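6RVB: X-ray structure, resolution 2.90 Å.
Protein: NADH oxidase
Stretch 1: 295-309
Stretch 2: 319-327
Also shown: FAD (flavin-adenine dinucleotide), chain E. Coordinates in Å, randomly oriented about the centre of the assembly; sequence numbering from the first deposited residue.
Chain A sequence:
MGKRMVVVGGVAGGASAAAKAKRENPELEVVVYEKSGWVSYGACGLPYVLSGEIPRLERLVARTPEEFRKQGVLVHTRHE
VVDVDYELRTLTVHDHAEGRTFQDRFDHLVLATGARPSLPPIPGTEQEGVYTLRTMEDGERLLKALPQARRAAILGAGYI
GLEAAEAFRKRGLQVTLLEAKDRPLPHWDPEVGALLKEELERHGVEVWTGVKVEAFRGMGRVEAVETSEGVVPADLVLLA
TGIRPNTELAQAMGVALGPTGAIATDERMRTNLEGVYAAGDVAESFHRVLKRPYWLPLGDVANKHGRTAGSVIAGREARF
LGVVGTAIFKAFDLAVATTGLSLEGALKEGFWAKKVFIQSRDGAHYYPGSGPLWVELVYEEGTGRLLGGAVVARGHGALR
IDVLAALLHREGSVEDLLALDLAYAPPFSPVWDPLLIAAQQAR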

# COMPACT_ATOMS: atom_id res chain seq x y z
N TRP A 295 -13.60 15.99 14.07
CA TRP A 295 -14.09 16.50 12.83
C TRP A 295 -13.10 16.16 11.80
O TRP A 295 -12.03 16.63 11.86
CB TRP A 295 -14.30 18.03 12.88
CG TRP A 295 -14.89 18.63 11.62
CD1 TRP A 295 -15.90 18.13 10.92
CD2 TRP A 295 -14.52 19.85 10.95
NE1 TRP A 295 -16.17 18.89 9.83
CE2 TRP A 295 -15.35 19.97 9.83
CE3 TRP A 295 -13.56 20.84 11.17
CZ2 TRP A 295 -15.25 21.00 8.97
CZ3 TRP A 295 -13.49 21.82 10.29
CH2 TRP A 295 -14.29 21.89 9.20
N LEU A 296 -13.44 15.33 10.85
CA LEU A 296 -12.48 14.92 9.85
C LEU A 296 -13.07 15.14 8.41
O LEU A 296 -13.50 14.22 7.75
CB LEU A 296 -12.06 13.48 10.16
CG LEU A 296 -11.20 12.76 9.16
CD1 LEU A 296 -9.86 13.34 9.40
CD2 LEU A 296 -11.18 11.39 9.51
N PRO A 297 -13.05 16.39 7.92
CA PRO A 297 -13.60 16.75 6.62
C PRO A 297 -12.87 16.25 5.43
O PRO A 297 -12.41 17.05 4.64
CB PRO A 297 -13.49 18.24 6.62
CG PRO A 297 -13.32 18.64 7.96
CD PRO A 297 -12.62 17.57 8.65
N LEU A 298 -12.81 14.96 5.24
CA LEU A 298 -12.27 14.38 4.02
C LEU A 298 -13.38 13.83 3.19
O LEU A 298 -14.44 13.59 3.70
CB LEU A 298 -11.30 13.24 4.34
CG LEU A 298 -10.20 13.75 5.26
CD1 LEU A 298 -9.63 12.65 5.92
CD2 LEU A 298 -9.15 14.50 4.55
N GLY A 299 -13.14 13.62 1.92
CA GLY A 299 -14.18 13.28 0.98
C GLY A 299 -14.54 11.82 1.01
O GLY A 299 -15.68 11.46 0.75
N ASP A 300 -13.59 10.94 1.30
CA ASP A 300 -13.97 9.54 1.51
C ASP A 300 -14.88 9.41 2.76
O ASP A 300 -15.82 8.68 2.76
CB ASP A 300 -12.75 8.67 1.57
CG ASP A 300 -11.93 8.90 2.82
OD1 ASP A 300 -11.49 10.08 3.02
OD2 ASP A 300 -11.74 7.87 3.58
N VAL A 301 -14.63 10.18 3.83
CA VAL A 301 -15.52 10.13 4.97
C VAL A 301 -16.81 10.81 4.62
O VAL A 301 -17.82 10.40 5.11
CB VAL A 301 -14.93 10.57 6.39
CG1 VAL A 301 -13.71 11.28 6.29
CG2 VAL A 301 -15.86 11.39 7.14
N ALA A 302 -16.83 11.76 3.69
CA ALA A 302 -18.12 12.33 3.31
C ALA A 302 -18.93 11.33 2.53
O ALA A 302 -20.08 11.20 2.80
CB ALA A 302 -18.02 13.64 2.62
N ASN A 303 -18.36 10.59 1.60
CA ASN A 303 -19.16 9.52 0.97
C ASN A 303 -19.67 8.41 1.95
O ASN A 303 -20.77 7.85 1.81
CB ASN A 303 -18.41 8.85 -0.14
CG ASN A 303 -18.37 9.62 -1.36
OD1 ASN A 303 -19.09 9.32 -2.27
ND2 ASN A 303 -17.48 10.57 -1.44
N LYS A 304 -18.87 8.08 2.94
CA LYS A 304 -19.30 7.11 3.91
C LYS A 304 -20.47 7.63 4.75
O LYS A 304 -21.40 6.88 5.05
CB LYS A 304 -18.13 6.65 4.79
CG LYS A 304 -17.12 5.86 4.04
CD LYS A 304 -15.87 5.67 4.85
CE LYS A 304 -14.83 4.76 4.19
NZ LYS A 304 -13.55 4.98 4.83
N HIS A 305 -20.43 8.91 5.13
CA HIS A 305 -21.53 9.43 5.88
C HIS A 305 -22.74 9.30 5.00
O HIS A 305 -23.76 8.72 5.42
CB HIS A 305 -21.34 10.86 6.17
CG HIS A 305 -20.38 11.14 7.23
ND1 HIS A 305 -20.05 12.42 7.60
CD2 HIS A 305 -19.64 10.33 8.01
CE1 HIS A 305 -19.16 12.38 8.56
NE2 HIS A 305 -18.89 11.12 8.83
N GLY A 306 -22.64 9.84 3.78
CA GLY A 306 -23.79 9.94 2.90
C GLY A 306 -24.35 8.56 2.56
O GLY A 306 -25.58 8.34 2.66
N ARG A 307 -23.49 7.62 2.15
CA ARG A 307 -24.00 6.29 1.88
C ARG A 307 -24.78 5.71 3.06
O ARG A 307 -25.79 5.06 2.86
CB ARG A 307 -22.87 5.38 1.54
CG ARG A 307 -23.33 4.08 1.07
CD ARG A 307 -22.20 3.34 0.44
NE ARG A 307 -22.29 1.88 0.62
CZ ARG A 307 -22.59 1.06 -0.38
NH1 ARG A 307 -22.81 1.60 -1.58
NH2 ARG A 307 -22.64 -0.26 -0.22
N THR A 308 -24.29 5.93 4.28
CA THR A 308 -24.98 5.45 5.47
C THR A 308 -26.35 6.07 5.70
O THR A 308 -27.32 5.36 5.93
CB THR A 308 -24.09 5.57 6.71
OG1 THR A 308 -22.94 4.76 6.49
CG2 THR A 308 -24.83 5.16 8.01
N ALA A 309 -26.43 7.40 5.64
CA ALA A 309 -27.72 8.09 5.82
C ALA A 309 -28.70 7.57 4.80
O ALA A 309 -29.79 7.15 5.14
CB ALA A 309 -27.58 9.51 5.68
PA FAD E . -19.04 20.32 0.34
O1A FAD E . -18.34 21.53 1.16
O2A FAD E . -18.26 19.49 -0.71
O5B FAD E . -20.43 20.85 -0.42
C5B FAD E . -21.47 21.62 0.27
C4B FAD E . -22.40 22.33 -0.72
O4B FAD E . -23.64 22.49 -0.05
C3B FAD E . -21.83 23.66 -1.18
O3B FAD E . -21.59 23.71 -2.63
C2B FAD E . -22.92 24.56 -0.80
O2B FAD E . -23.04 25.32 -2.00
C1B FAD E . -24.16 23.67 -0.47
N9A FAD E . -24.95 24.34 0.62
C8A FAD E . -24.46 24.90 1.77
N7A FAD E . -25.41 25.57 2.47
C5A FAD E . -26.56 25.43 1.78
C6A FAD E . -27.96 25.89 2.01
N6A FAD E . -28.21 26.59 3.15
N1A FAD E . -28.88 25.57 1.06
C2A FAD E . -28.53 24.82 -0.05
N3A FAD E . -27.28 24.34 -0.37
C4A FAD E . -26.28 24.62 0.54
N1 FAD E . -10.63 15.23 0.45
C2 FAD E . -9.92 14.06 0.41
O2 FAD E . -10.35 13.02 1.01
N3 FAD E . -8.77 14.00 -0.29
C4 FAD E . -8.26 15.05 -1.03
O4 FAD E . -7.17 15.00 -1.71
C4X FAD E . -9.03 16.34 -1.05
N5 FAD E . -8.54 17.40 -1.80
C5X FAD E . -9.26 18.57 -1.76
C6 FAD E . -8.80 19.69 -2.49
C7 FAD E . -9.53 20.90 -2.49
C7M FAD E . -9.00 22.06 -3.28
C8 FAD E . -10.83 21.01 -1.71
C8M FAD E . -11.65 22.27 -1.67
C9 FAD E . -11.28 19.90 -0.97
C9A FAD E . -10.57 18.67 -0.94
N10 FAD E . -11.09 17.54 -0.19
C10 FAD E . -10.29 16.36 -0.23
C1' FAD E . -12.31 17.60 0.65
C2' FAD E . -13.61 17.53 -0.08
O2' FAD E . -13.82 18.71 -0.85
C3' FAD E . -14.75 17.49 0.90
O3' FAD E . -14.41 16.67 2.01
C4' FAD E . -15.93 16.91 0.09
O4' FAD E . -16.29 17.62 -1.14
C5' FAD E . -17.13 16.58 0.99
O5' FAD E . -18.01 17.69 1.19
P FAD E . -19.58 17.61 1.57
O1P FAD E . -20.36 16.87 0.49
O2P FAD E . -20.00 17.52 3.05
O3P FAD E . -19.81 19.19 1.29
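Stretch 2 319-327: RFLGVVGTA

Stretch 2 lies as an extended, irregular strip along one side of the helix of stretch 1 and the loop that leads into it, in a contact made by van der Waals packing and one edge-to-face aromatic pair, without a hydrogen bond between the two segments.

In stretch 1, residues 299-309 are helical, and the helix continues beyond the segment. Leu 298 occupies the N-cap position, and its O accepts the bond from Ala 302 N at 3.0 Å, which opens the regular ladder of backbone hydrogen bonds. Stretch 2 forms no regular helix or strand over most of its length. Its path is largely extended, with bends at Leu 321, Val 324 and Gly 325, where psi is 2°, -9° and 20°. Gly 322 and Gly 325 have positive phi, and at these backbone angles a CB would be jammed against the carbonyl O of the residue before, which calls for glycine.

Along the helix the two chains run in opposite directions. The CA of Thr 308 lies 6.3 Å from the CA of Arg 319, that of Val 301 lies 7.9 Å from the CA of Val 323, and that of Leu 296, in the loop, lies 6.9 Å from the CA of Gly 325. At the loop the order turns, for from Leu 296 to Leu 298 the nearest CA advances from Gly 325 to Ala 327, the CA atoms of Leu 298 and Ala 327 being 8.0 Å apart, so that there the chains run the same way. Stretch 2 thus begins beside the later turns of the helix and ends beside the loop before it. Together the segments bury 439 Å².

Phe 320 contributes the largest share, with 95 Å² covered. Its CA-to-CB bond points toward the helix, and with chi1 in the t well the ring reaches Lys 304 and His 305. The edge of His 305 is directed at the face of Phe 320, with centroids 4.9 Å apart and planes at 82°; the closest approach is His 305 NE2 to Phe 320 CE2, at 3.6 Å. Lys 304 CB packs 3.8 Å from Phe 320 CE1, while the end of the lysine leads away from stretch 2 and its NZ forms a long salt bridge of 3.6 Å with Asp 300 OD2. One turn further on, Thr 308 CG2 lies 3.9 Å from Phe 320 N and 4.1 Å from Arg 319 C. The hydroxyl of this threonine is engaged within its own helix, Thr 308 OG1 donating to Lys 304 O at 3.0 Å. Arg 319 directs its CA-to-CB bond away, so the threonine meets its backbone instead.

Val 323 carries the contact toward the start of the helix. Its CG2 meets Leu 296 CD2 at a tight 3.3 Å, whereas its CG1 stands a looser 4.4 Å from Val 301 CB. Leu 296 CD2 also approaches Gly 325 CA at 3.9 Å, so this leucine packs against both a side chain and bare backbone. Farther along, Leu 298 CD1 rests 3.6 Å from Thr 326 O. Next to this end of the interface, Gly 299 N donates to FAD O2 at 3.0 Å, placing the flavin at the beginning of the helix.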

# COMPACT_ATOMS: atom_id res chain seq x y z
N ARG A 319 -24.44 1.02 9.46
CA ARG A 319 -23.92 1.83 10.57
C ARG A 319 -22.59 2.43 10.13
O ARG A 319 -21.94 1.84 9.32
CB ARG A 319 -23.76 1.03 11.82
CG ARG A 319 -25.00 0.60 12.44
CD ARG A 319 -24.89 0.21 13.94
NE ARG A 319 -26.17 0.50 14.52
CZ ARG A 319 -26.40 1.29 15.55
NH1 ARG A 319 -25.40 1.83 16.17
NH2 ARG A 319 -27.64 1.54 15.96
N PHE A 320 -22.26 3.65 10.54
CA PHE A 320 -20.95 4.24 10.32
C PHE A 320 -20.13 4.15 11.62
O PHE A 320 -20.51 4.74 12.64
CB PHE A 320 -21.04 5.67 9.84
CG PHE A 320 -19.71 6.32 9.67
CD1 PHE A 320 -18.84 5.92 8.66
CD2 PHE A 320 -19.29 7.36 10.51
CE1 PHE A 320 -17.60 6.51 8.50
CE2 PHE A 320 -18.04 7.97 10.33
CZ PHE A 320 -17.21 7.55 9.34
N LEU A 321 -19.01 3.42 11.57
CA LEU A 321 -18.31 3.05 12.76
C LEU A 321 -17.11 3.82 13.16
O LEU A 321 -16.50 3.49 14.14
CB LEU A 321 -17.93 1.61 12.66
CG LEU A 321 -19.09 0.63 12.59
CD1 LEU A 321 -18.55 -0.76 12.62
CD2 LEU A 321 -19.96 0.71 13.78
N GLY A 322 -16.76 4.84 12.42
CA GLY A 322 -15.72 5.73 12.86
C GLY A 322 -14.61 6.01 11.89
O GLY A 322 -14.58 5.46 10.78
N VAL A 323 -13.68 6.87 12.30
CA VAL A 323 -12.48 7.09 11.55
C VAL A 323 -11.27 7.02 12.49
O VAL A 323 -11.34 6.97 13.72
CB VAL A 323 -12.53 8.42 10.86
CG1 VAL A 323 -13.75 8.47 10.04
CG2 VAL A 323 -12.52 9.58 11.91
N VAL A 324 -10.13 7.03 11.87
CA VAL A 324 -8.93 6.99 12.61
C VAL A 324 -8.00 8.21 12.20
O VAL A 324 -6.97 8.51 12.84
CB VAL A 324 -8.42 5.62 12.39
CG1 VAL A 324 -7.12 5.62 11.76
CG2 VAL A 324 -8.43 4.93 13.61
N GLY A 325 -8.38 8.93 11.14
CA GLY A 325 -7.64 10.07 10.66
C GLY A 325 -6.72 9.88 9.47
O GLY A 325 -5.84 10.68 9.28
N THR A 326 -6.92 8.85 8.67
CA THR A 326 -6.02 8.61 7.53
C THR A 326 -6.13 9.68 6.46
O THR A 326 -7.25 10.00 6.10
CB THR A 326 -6.28 7.25 6.90
OG1 THR A 326 -6.36 6.25 7.94
CG2 THR A 326 -5.28 6.90 5.91
N ALA A 327 -5.01 10.26 6.04
CA ALA A 327 -4.99 11.26 4.97
C ALA A 327 -3.79 11.15 4.09
O ALA A 327 -2.72 10.90 4.56
CB ALA A 327 -5.07 12.61 5.51